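Local atomic coordinates of Non-ribosomal peptide synthetase (Methanobrevibacter ruminantium, PDB entry 6VTZ), a protein that probably builds a peptide on carrier-bound thioesters and releases it through an NAD(P)H-dependent reductase domain of the short-chain dehydrogenase/reductase type. Residues G139-Y144 and D176-D181; A218-H223 and F231-D236; G310-I315 and T379-R384. All coordinates share one frame; numbering follows the deposited sequence.

Contact 1. Residues G139-Y144 and D176-D181; sequences GIHILY and DYFDED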
loop_
_atom_site.group_PDB
_atom_site.type_symbol
_atom_site.label_atom_id
_atom_site.label_comp_id
_atom_site.label_asym_id
_atom_site.label_seq_id
_atom_site.Cartn_x
_atom_site.Cartn_y
_atom_site.Cartn_z
ATOM N N GLY A 139 -3.415 1.830 -7.451
ATOM C CA GLY A 139 -4.821 1.928 -7.820
ATOM C C GLY A 139 -5.117 1.278 -9.157
ATOM O O GLY A 139 -6.076 0.513 -9.291
ATOM N N ILE A 140 -4.277 1.555 -10.158
ATOM C CA ILE A 140 -4.536 1.064 -11.508
ATOM C C ILE A 140 -4.433 -0.446 -11.568
ATOM O O ILE A 140 -5.067 -1.064 -12.430
ATOM C CB ILE A 140 -3.596 1.732 -12.543
ATOM C CG1 ILE A 140 -4.132 1.579 -13.969
ATOM C CG2 ILE A 140 -2.196 1.175 -12.454
ATOM C CD1 ILE A 140 -5.405 2.362 -14.242
ATOM N N HIS A 141 -3.688 -1.073 -10.646
ATOM C CA HIS A 141 -3.638 -2.536 -10.641
ATOM C C HIS A 141 -4.800 -3.149 -9.858
ATOM O O HIS A 141 -5.325 -4.198 -10.261
ATOM C CB HIS A 141 -2.290 -3.015 -10.120
ATOM C CG HIS A 141 -1.170 -2.760 -11.084
ATOM N ND1 HIS A 141 -0.412 -1.610 -11.059
ATOM C CD2 HIS A 141 -0.713 -3.487 -12.134
ATOM C CE1 HIS A 141 0.475 -1.646 -12.037
ATOM N NE2 HIS A 141 0.316 -2.776 -12.701
ATOM N N ILE A 142 -5.245 -2.507 -8.766
ATOM C CA ILE A 142 -6.537 -2.890 -8.196
ATOM C C ILE A 142 -7.606 -2.871 -9.283
ATOM O O ILE A 142 -8.423 -3.803 -9.397
ATOM C CB ILE A 142 -6.922 -1.975 -7.014
ATOM C CG1 ILE A 142 -5.927 -2.101 -5.866
ATOM C CG2 ILE A 142 -8.316 -2.301 -6.505
ATOM C CD1 ILE A 142 -6.044 -0.993 -4.816
ATOM N N LEU A 143 -7.592 -1.829 -10.127
ATOM C CA LEU A 143 -8.591 -1.729 -11.193
ATOM C C LEU A 143 -8.485 -2.912 -12.144
ATOM O O LEU A 143 -9.484 -3.573 -12.438
ATOM C CB LEU A 143 -8.446 -0.397 -11.948
ATOM C CG LEU A 143 -9.324 -0.061 -13.179
ATOM C CD1 LEU A 143 -10.784 -0.279 -12.920
ATOM C CD2 LEU A 143 -9.090 1.387 -13.607
ATOM N N TYR A 144 -7.270 -3.211 -12.612
ATOM C CA TYR A 144 -7.065 -4.360 -13.490
ATOM C C TYR A 144 -7.596 -5.648 -12.858
ATOM O O TYR A 144 -8.430 -6.342 -13.456
ATOM C CB TYR A 144 -5.579 -4.482 -13.847
ATOM C CG TYR A 144 -5.270 -5.601 -14.816
ATOM C CD1 TYR A 144 -5.296 -5.383 -16.196
ATOM C CD2 TYR A 144 -4.965 -6.888 -14.356
ATOM C CE1 TYR A 144 -5.022 -6.412 -17.088
ATOM C CE2 TYR A 144 -4.688 -7.909 -15.234
ATOM C CZ TYR A 144 -4.719 -7.670 -16.599
ATOM O OH TYR A 144 -4.451 -8.700 -17.475
ATOM N N ASP A 176 -1.317 3.034 -20.702
ATOM C CA ASP A 176 0.068 3.173 -20.264
ATOM C C ASP A 176 0.573 1.934 -19.523
ATOM O O ASP A 176 1.782 1.685 -19.498
ATOM C CB ASP A 176 0.202 4.403 -19.359
ATOM C CG ASP A 176 0.838 5.598 -20.061
ATOM O OD1 ASP A 176 1.857 5.421 -20.766
ATOM O OD2 ASP A 176 0.336 6.736 -19.886
ATOM N N TYR A 177 -0.321 1.149 -18.908
ATOM C CA TYR A 177 0.072 0.065 -18.007
ATOM C C TYR A 177 -0.264 -1.333 -18.499
ATOM O O TYR A 177 0.373 -2.293 -18.061
ATOM C CB TYR A 177 -0.594 0.246 -16.641
ATOM C CG TYR A 177 0.167 1.148 -15.729
ATOM C CD1 TYR A 177 1.356 0.731 -15.160
ATOM C CD2 TYR A 177 -0.301 2.424 -15.434
ATOM C CE1 TYR A 177 2.062 1.559 -14.321
ATOM C CE2 TYR A 177 0.393 3.255 -14.595
ATOM C CZ TYR A 177 1.577 2.822 -14.040
ATOM O OH TYR A 177 2.286 3.646 -13.194
ATOM N N PHE A 178 -1.268 -1.483 -19.355
ATOM C CA PHE A 178 -1.688 -2.794 -19.821
ATOM C C PHE A 178 -1.834 -2.756 -21.330
ATOM O O PHE A 178 -2.244 -1.738 -21.900
ATOM C CB PHE A 178 -3.003 -3.218 -19.156
ATOM C CG PHE A 178 -3.058 -2.891 -17.704
ATOM C CD1 PHE A 178 -2.393 -3.689 -16.779
ATOM C CD2 PHE A 178 -3.742 -1.763 -17.260
ATOM C CE1 PHE A 178 -2.425 -3.381 -15.424
ATOM C CE2 PHE A 178 -3.773 -1.430 -15.910
ATOM C CZ PHE A 178 -3.117 -2.243 -14.986
ATOM N N ASP A 179 -1.483 -3.864 -21.978
ATOM C CA ASP A 179 -1.574 -3.885 -23.432
ATOM C C ASP A 179 -3.021 -4.005 -23.879
ATOM O O ASP A 179 -3.426 -3.352 -24.848
ATOM C CB ASP A 179 -0.711 -5.014 -24.001
ATOM C CG ASP A 179 0.770 -4.620 -24.107
ATOM O OD1 ASP A 179 1.126 -3.837 -25.021
ATOM O OD2 ASP A 179 1.578 -5.071 -23.262
ATOM N N GLU A 180 -3.812 -4.802 -23.159
ATOM C CA GLU A 180 -5.248 -4.891 -23.396
ATOM C C GLU A 180 -5.881 -3.512 -23.535
ATOM O O GLU A 180 -5.553 -2.577 -22.796
ATOM C CB GLU A 180 -5.911 -5.642 -22.245
ATOM C CG GLU A 180 -7.013 -6.577 -22.684
ATOM C CD GLU A 180 -7.272 -7.662 -21.663
ATOM O OE1 GLU A 180 -6.405 -7.844 -20.769
ATOM O OE2 GLU A 180 -8.328 -8.334 -21.759
ATOM N N ASP A 181 -6.786 -3.382 -24.503
ATOM C CA ASP A 181 -7.621 -2.192 -24.594
ATOM C C ASP A 181 -8.878 -2.420 -23.770
ATOM O O ASP A 181 -9.530 -3.461 -23.893
ATOM C CB ASP A 181 -7.997 -1.857 -26.036
ATOM C CG ASP A 181 -8.663 -0.495 -26.151
ATOM O OD1 ASP A 181 -8.587 0.287 -25.181
ATOM O OD2 ASP A 181 -9.277 -0.200 -27.198
#
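Y144 meets F178 along most of its length. Y144 CB lies 3.5 Å from CZ of F178, and CG then runs beside CE1. Y144 CD1 comes over one face of the F178 ring, 3.4 Å from F178 CD1, and CE1 stays close to that same atom. With CG anti to the backbone N (chi1 -177°) the ring extends from the helix toward F178, and the two form an offset stack, centroids 4.5 Å apart and planes at 21°. At the tip, Y144 OH stands 3.9 Å from OE1 of E180. The helix 137-149 carrying Y144 follows the first strand of a Rossmann fold, and G139 is the last glycine of the glycine-rich TGATGFLG motif that runs into it. One turn earlier, I140 lays CG2 over a face of Y177, 4.0 Å from the centroid, while its CG1 packs on CE2 of F178. H141 touches both aromatics of the other segment, turning an edge to the face of Y177 and taking the edge of F178 on its own face, both pairs offset edge-to-face. F137 O and R324 hold the imidazole nitrogens, and Y177 OH bonds to the backbone N of K332.

Contact 2. Residues A218-H223 and F231-D236; sequences AALVKH and FRVNVD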
loop_
_atom_site.group_PDB
_atom_site.type_symbol
_atom_site.label_atom_id
_atom_site.label_comp_id
_atom_site.label_asym_id
_atom_site.label_seq_id
_atom_site.Cartn_x
_atom_site.Cartn_y
_atom_site.Cartn_z
ATOM N N ALA A 218 -6.031 6.259 -2.954
ATOM C CA ALA A 218 -5.458 7.596 -3.131
ATOM C C ALA A 218 -4.672 7.999 -1.887
ATOM O O ALA A 218 -5.183 7.920 -0.762
ATOM C CB ALA A 218 -6.555 8.635 -3.406
ATOM N N ALA A 219 -3.432 8.439 -2.083
ATOM C CA ALA A 219 -2.645 8.941 -0.967
ATOM C C ALA A 219 -1.446 9.702 -1.499
ATOM O O ALA A 219 -0.925 9.401 -2.575
ATOM C CB ALA A 219 -2.172 7.824 -0.030
ATOM N N LEU A 220 -1.018 10.690 -0.723
ATOM C CA LEU A 220 0.207 11.422 -0.998
ATOM C C LEU A 220 1.335 10.768 -0.203
ATOM O O LEU A 220 1.339 10.807 1.033
ATOM C CB LEU A 220 0.018 12.891 -0.628
ATOM C CG LEU A 220 1.011 13.915 -1.158
ATOM C CD1 LEU A 220 1.235 13.723 -2.641
ATOM C CD2 LEU A 220 0.474 15.309 -0.862
ATOM N N VAL A 221 2.280 10.144 -0.902
ATOM C CA VAL A 221 3.392 9.477 -0.223
ATOM C C VAL A 221 4.686 10.248 -0.476
ATOM O O VAL A 221 5.439 9.956 -1.407
ATOM C CB VAL A 221 3.490 7.996 -0.647
ATOM C CG1 VAL A 221 3.414 7.861 -2.168
ATOM C CG2 VAL A 221 4.752 7.346 -0.087
ATOM N N LYS A 222 4.931 11.269 0.335
ATOM C CA LYS A 222 6.113 12.114 0.220
ATOM C C LYS A 222 6.739 12.175 1.607
ATOM O O LYS A 222 6.195 12.826 2.506
ATOM C CB LYS A 222 5.755 13.508 -0.300
ATOM N N HIS A 223 7.879 11.488 1.779
ATOM C CA HIS A 223 8.483 11.335 3.102
ATOM C C HIS A 223 8.963 12.666 3.678
ATOM O O HIS A 223 8.983 12.827 4.906
ATOM C CB HIS A 223 9.635 10.334 3.040
ATOM N N PHE A 231 -1.756 16.127 4.707
ATOM C CA PHE A 231 -2.838 15.768 5.611
ATOM C C PHE A 231 -4.203 15.982 4.989
ATOM O O PHE A 231 -5.177 15.379 5.445
ATOM C CB PHE A 231 -2.731 16.549 6.913
ATOM C CG PHE A 231 -1.485 16.249 7.684
ATOM C CD1 PHE A 231 -1.427 15.162 8.538
ATOM C CD2 PHE A 231 -0.356 17.052 7.543
ATOM C CE1 PHE A 231 -0.279 14.884 9.247
ATOM C CE2 PHE A 231 0.810 16.774 8.246
ATOM C CZ PHE A 231 0.843 15.691 9.100
ATOM N N ARG A 232 -4.304 16.815 3.959
ATOM C CA ARG A 232 -5.564 16.904 3.237
ATOM C C ARG A 232 -5.862 15.580 2.537
ATOM O O ARG A 232 -6.913 14.967 2.765
ATOM C CB ARG A 232 -5.527 18.069 2.235
ATOM C CG ARG A 232 -5.378 19.468 2.847
ATOM C CD ARG A 232 -6.606 19.906 3.649
ATOM N NE ARG A 232 -7.753 20.228 2.794
ATOM N N VAL A 233 -4.927 15.101 1.706
ATOM C CA VAL A 233 -5.173 13.884 0.937
ATOM C C VAL A 233 -5.287 12.673 1.857
ATOM O O VAL A 233 -6.219 11.870 1.734
ATOM C CB VAL A 233 -4.075 13.679 -0.123
ATOM C CG1 VAL A 233 -4.344 12.414 -0.934
ATOM C CG2 VAL A 233 -3.978 14.889 -1.039
ATOM N N ASN A 234 -4.357 12.539 2.810
ATOM C CA ASN A 234 -4.198 11.282 3.538
ATOM C C ASN A 234 -5.135 11.145 4.731
ATOM O O ASN A 234 -5.449 10.021 5.129
ATOM C CB ASN A 234 -2.759 11.127 4.017
ATOM C CG ASN A 234 -1.819 10.786 2.902
ATOM O OD1 ASN A 234 -2.201 10.761 1.713
ATOM N ND2 ASN A 234 -0.571 10.522 3.265
ATOM N N VAL A 235 -5.557 12.237 5.338
ATOM C CA VAL A 235 -6.475 12.199 6.468
ATOM C C VAL A 235 -7.861 12.696 6.073
ATOM O O VAL A 235 -8.856 11.995 6.249
ATOM C CB VAL A 235 -5.919 13.001 7.666
ATOM C CG1 VAL A 235 -6.716 12.684 8.927
ATOM C CG2 VAL A 235 -4.440 12.698 7.869
ATOM N N ASP A 236 -7.942 13.906 5.521
ATOM C CA ASP A 236 -9.231 14.487 5.179
ATOM C C ASP A 236 -9.924 13.723 4.055
ATOM O O ASP A 236 -11.153 13.596 4.058
ATOM C CB ASP A 236 -9.035 15.946 4.797
ATOM C CG ASP A 236 -8.669 16.813 5.987
ATOM O OD1 ASP A 236 -9.137 16.516 7.122
ATOM O OD2 ASP A 236 -7.924 17.798 5.771
#
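L220 and N234 are joined by a pair of hydrogen bonds between the backbone N-H and C=O of L220 and the side-chain amide of N234. The N-H of L220 gives to N234 OD1 at 2.7 Å, in the carbonyl plane and on a lone pair, and N234 ND2 returns a bond of 3.0 Å to L220 O, its donor tilted 26° from that carbonyl's plane. One carboxamide thus reads both polar groups of a single loop residue. A219 closes in on the same oxygen, its CB 3.4 Å from OD1. Beside the amide, V233 adds the apolar part: CG1 lies 3.8 Å from L220 N and 3.9 Å from A219 CA, while its CB faces L220 CB at 4.2 Å.

In the next shell, S295 OG is a second partner of N234 ND2, and Y292 and K296 of helix 291-308 pack on the N234 side chain. Y292 and K296 fit the YxxxK signature of short-chain dehydrogenases/reductases, so the contact probably borders the active site. Around N234 the helix opens into a wider pi-type turn, F231 O accepting from both V235 N and D236 N. At the start of the loop, A218 N is tied to T132 OG1, and further on the side chain of L220 rests on Y229 and I230.

Bonded through both its oxygen and its nitrogen, the N234 amide cannot flip without setting like polar groups of L220 against each other. The pair of bonds therefore defines the amide's orientation and holds the backbone of L220 against the helix.

Contact 3. Residues G310-I315 and T379-R384; sequences GLPVKI and TPEKSR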
loop_
_atom_site.group_PDB
_atom_site.type_symbol
_atom_site.label_atom_id
_atom_site.label_comp_id
_atom_site.label_asym_id
_atom_site.label_seq_id
_atom_site.Cartn_x
_atom_site.Cartn_y
_atom_site.Cartn_z
ATOM N N GLY A 310 -20.034 1.432 14.071
ATOM C CA GLY A 310 -20.816 0.520 13.260
ATOM C C GLY A 310 -20.373 0.315 11.817
ATOM O O GLY A 310 -20.975 -0.514 11.112
ATOM N N LEU A 311 -19.349 1.020 11.357
ATOM C CA LEU A 311 -18.927 0.922 9.964
ATOM C C LEU A 311 -18.068 -0.316 9.770
ATOM O O LEU A 311 -17.098 -0.511 10.512
ATOM C CB LEU A 311 -18.133 2.159 9.563
ATOM C CG LEU A 311 -17.884 2.343 8.072
ATOM C CD1 LEU A 311 -19.201 2.423 7.330
ATOM C CD2 LEU A 311 -17.031 3.579 7.804
ATOM N N PRO A 312 -18.364 -1.161 8.775
ATOM C CA PRO A 312 -17.480 -2.300 8.484
ATOM C C PRO A 312 -16.274 -1.826 7.683
ATOM O O PRO A 312 -16.413 -1.256 6.594
ATOM C CB PRO A 312 -18.378 -3.242 7.670
ATOM C CG PRO A 312 -19.647 -2.497 7.442
ATOM C CD PRO A 312 -19.437 -1.070 7.786
ATOM N N VAL A 313 -15.080 -2.015 8.254
ATOM C CA VAL A 313 -13.863 -1.414 7.730
ATOM C C VAL A 313 -12.760 -2.454 7.673
ATOM O O VAL A 313 -12.810 -3.503 8.322
ATOM C CB VAL A 313 -13.379 -0.200 8.565
ATOM C CG1 VAL A 313 -14.536 0.714 8.931
ATOM C CG2 VAL A 313 -12.601 -0.663 9.805
ATOM N N LYS A 314 -11.756 -2.146 6.867
ATOM C CA LYS A 314 -10.555 -2.956 6.767
ATOM C C LYS A 314 -9.395 -1.997 6.564
ATOM O O LYS A 314 -9.555 -0.964 5.907
ATOM C CB LYS A 314 -10.663 -3.994 5.631
ATOM C CG LYS A 314 -11.665 -5.107 5.994
ATOM C CD LYS A 314 -11.834 -6.171 4.962
ATOM C CE LYS A 314 -13.009 -7.047 5.339
ATOM N NZ LYS A 314 -12.977 -7.419 6.774
ATOM N N ILE A 315 -8.257 -2.298 7.194
ATOM C CA ILE A 315 -7.019 -1.552 6.994
ATOM C C ILE A 315 -5.964 -2.526 6.496
ATOM O O ILE A 315 -5.619 -3.487 7.195
ATOM C CB ILE A 315 -6.558 -0.848 8.273
ATOM C CG1 ILE A 315 -7.391 0.406 8.475
ATOM C CG2 ILE A 315 -5.097 -0.488 8.155
ATOM C CD1 ILE A 315 -7.681 0.700 9.890
ATOM N N THR A 379 -12.927 -10.832 3.637
ATOM C CA THR A 379 -12.850 -11.508 4.916
ATOM C C THR A 379 -13.960 -11.023 5.861
ATOM O O THR A 379 -14.561 -9.957 5.648
ATOM C CB THR A 379 -11.473 -11.280 5.530
ATOM O OG1 THR A 379 -11.219 -9.879 5.646
ATOM C CG2 THR A 379 -10.380 -11.920 4.671
ATOM N N PRO A 380 -14.257 -11.793 6.914
ATOM C CA PRO A 380 -15.355 -11.422 7.823
ATOM C C PRO A 380 -15.134 -10.050 8.444
ATOM O O PRO A 380 -14.042 -9.484 8.401
ATOM C CB PRO A 380 -15.331 -12.529 8.883
ATOM C CG PRO A 380 -14.661 -13.673 8.234
ATOM C CD PRO A 380 -13.679 -13.108 7.248
ATOM N N GLU A 381 -16.197 -9.508 9.047
ATOM C CA GLU A 381 -16.128 -8.135 9.543
ATOM C C GLU A 381 -15.142 -7.984 10.699
ATOM O O GLU A 381 -14.452 -6.962 10.796
ATOM C CB GLU A 381 -17.503 -7.631 9.969
ATOM C CG GLU A 381 -17.398 -6.409 10.901
ATOM C CD GLU A 381 -18.480 -5.360 10.668
ATOM O OE1 GLU A 381 -18.251 -4.173 11.023
ATOM O OE2 GLU A 381 -19.559 -5.730 10.135
ATOM N N LYS A 382 -15.047 -8.974 11.586
ATOM C CA LYS A 382 -14.082 -8.809 12.682
ATOM C C LYS A 382 -12.629 -8.895 12.230
ATOM O O LYS A 382 -11.740 -8.657 13.049
ATOM C CB LYS A 382 -14.331 -9.835 13.781
ATOM C CG LYS A 382 -15.465 -9.443 14.709
ATOM C CD LYS A 382 -15.686 -10.511 15.748
ATOM C CE LYS A 382 -17.093 -10.465 16.294
ATOM N NZ LYS A 382 -17.483 -11.809 16.820
ATOM N N SER A 383 -12.367 -9.222 10.962
ATOM C CA SER A 383 -11.011 -9.281 10.409
ATOM C C SER A 383 -10.701 -7.916 9.822
ATOM O O SER A 383 -10.968 -7.654 8.652
ATOM C CB SER A 383 -10.906 -10.374 9.350
ATOM O OG SER A 383 -11.483 -11.590 9.810
ATOM N N ARG A 384 -10.139 -7.021 10.633
ATOM C CA ARG A 384 -10.106 -5.609 10.256
ATOM C C ARG A 384 -8.755 -5.100 9.778
ATOM O O ARG A 384 -8.717 -4.146 9.005
ATOM C CB ARG A 384 -10.565 -4.730 11.424
ATOM C CG ARG A 384 -12.032 -4.808 11.720
ATOM C CD ARG A 384 -12.467 -3.732 12.719
ATOM N NE ARG A 384 -13.883 -3.870 13.049
ATOM C CZ ARG A 384 -14.337 -4.725 13.956
ATOM N NH1 ARG A 384 -13.484 -5.502 14.617
ATOM N NH2 ARG A 384 -15.624 -4.811 14.197
#
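The carboxylate of E381 lies against P312, where OE1 approaches CA at 3.2 Å and CB at 3.5 Å. On one face of the R384 guanidinium sits the carbonyl oxygen of E381, 3.8 Å above its centre, and NH1 forms a salt bridge with E112. The P380 carbonyl is approached from both faces of its plane: S383 N closes the type I turn P380-S383 from one, and K314 NZ reaches P380 O from the other at 2.8 Å. That lysine runs extended from the strand and bends only at its end (chi4 -46°), which brings NZ into the turn. There NZ of K314 also bonds S383 O at 2.8 Å and, weakly, T379 O and T379 OG1, the latter itself hydrogen-bonded to L376 O. The buried ammonium is thus ringed by oxygens, an arrangement that would favour its charged form. Beyond it, I315 N gives a nearly straight bond of 2.6 Å to R384 O, starting the parallel pairing of strand 313-322 with 385-387 in the Rossmann sheet. On the opposite strand edge, P312 and K314 bond to the backbone of Y253. Helix 291-308 packs on V313 and I315, helix 229-246 on L311, and F118 of helix 115-120 on the turn.

From the N terminus, contact 1 comes first: the loop it closes holds strand 154-158 and most of helix 166-177, and it ties the end of that helix to helix 137-149. Contact 2 follows with a far shorter loop, bringing the segment after strand 213-216 back to the start of helix 229-246. Contact 3 spans the longest interval, which includes strand 360-365 and helix 366-376, and joins the beginning of strand 313-322 to the turn before 385-387. The three run in series; none nests in or crosses another, and none touches another. Their centres lie 22 to 27 Å apart, spread across one mixed sheet and its flanking helices.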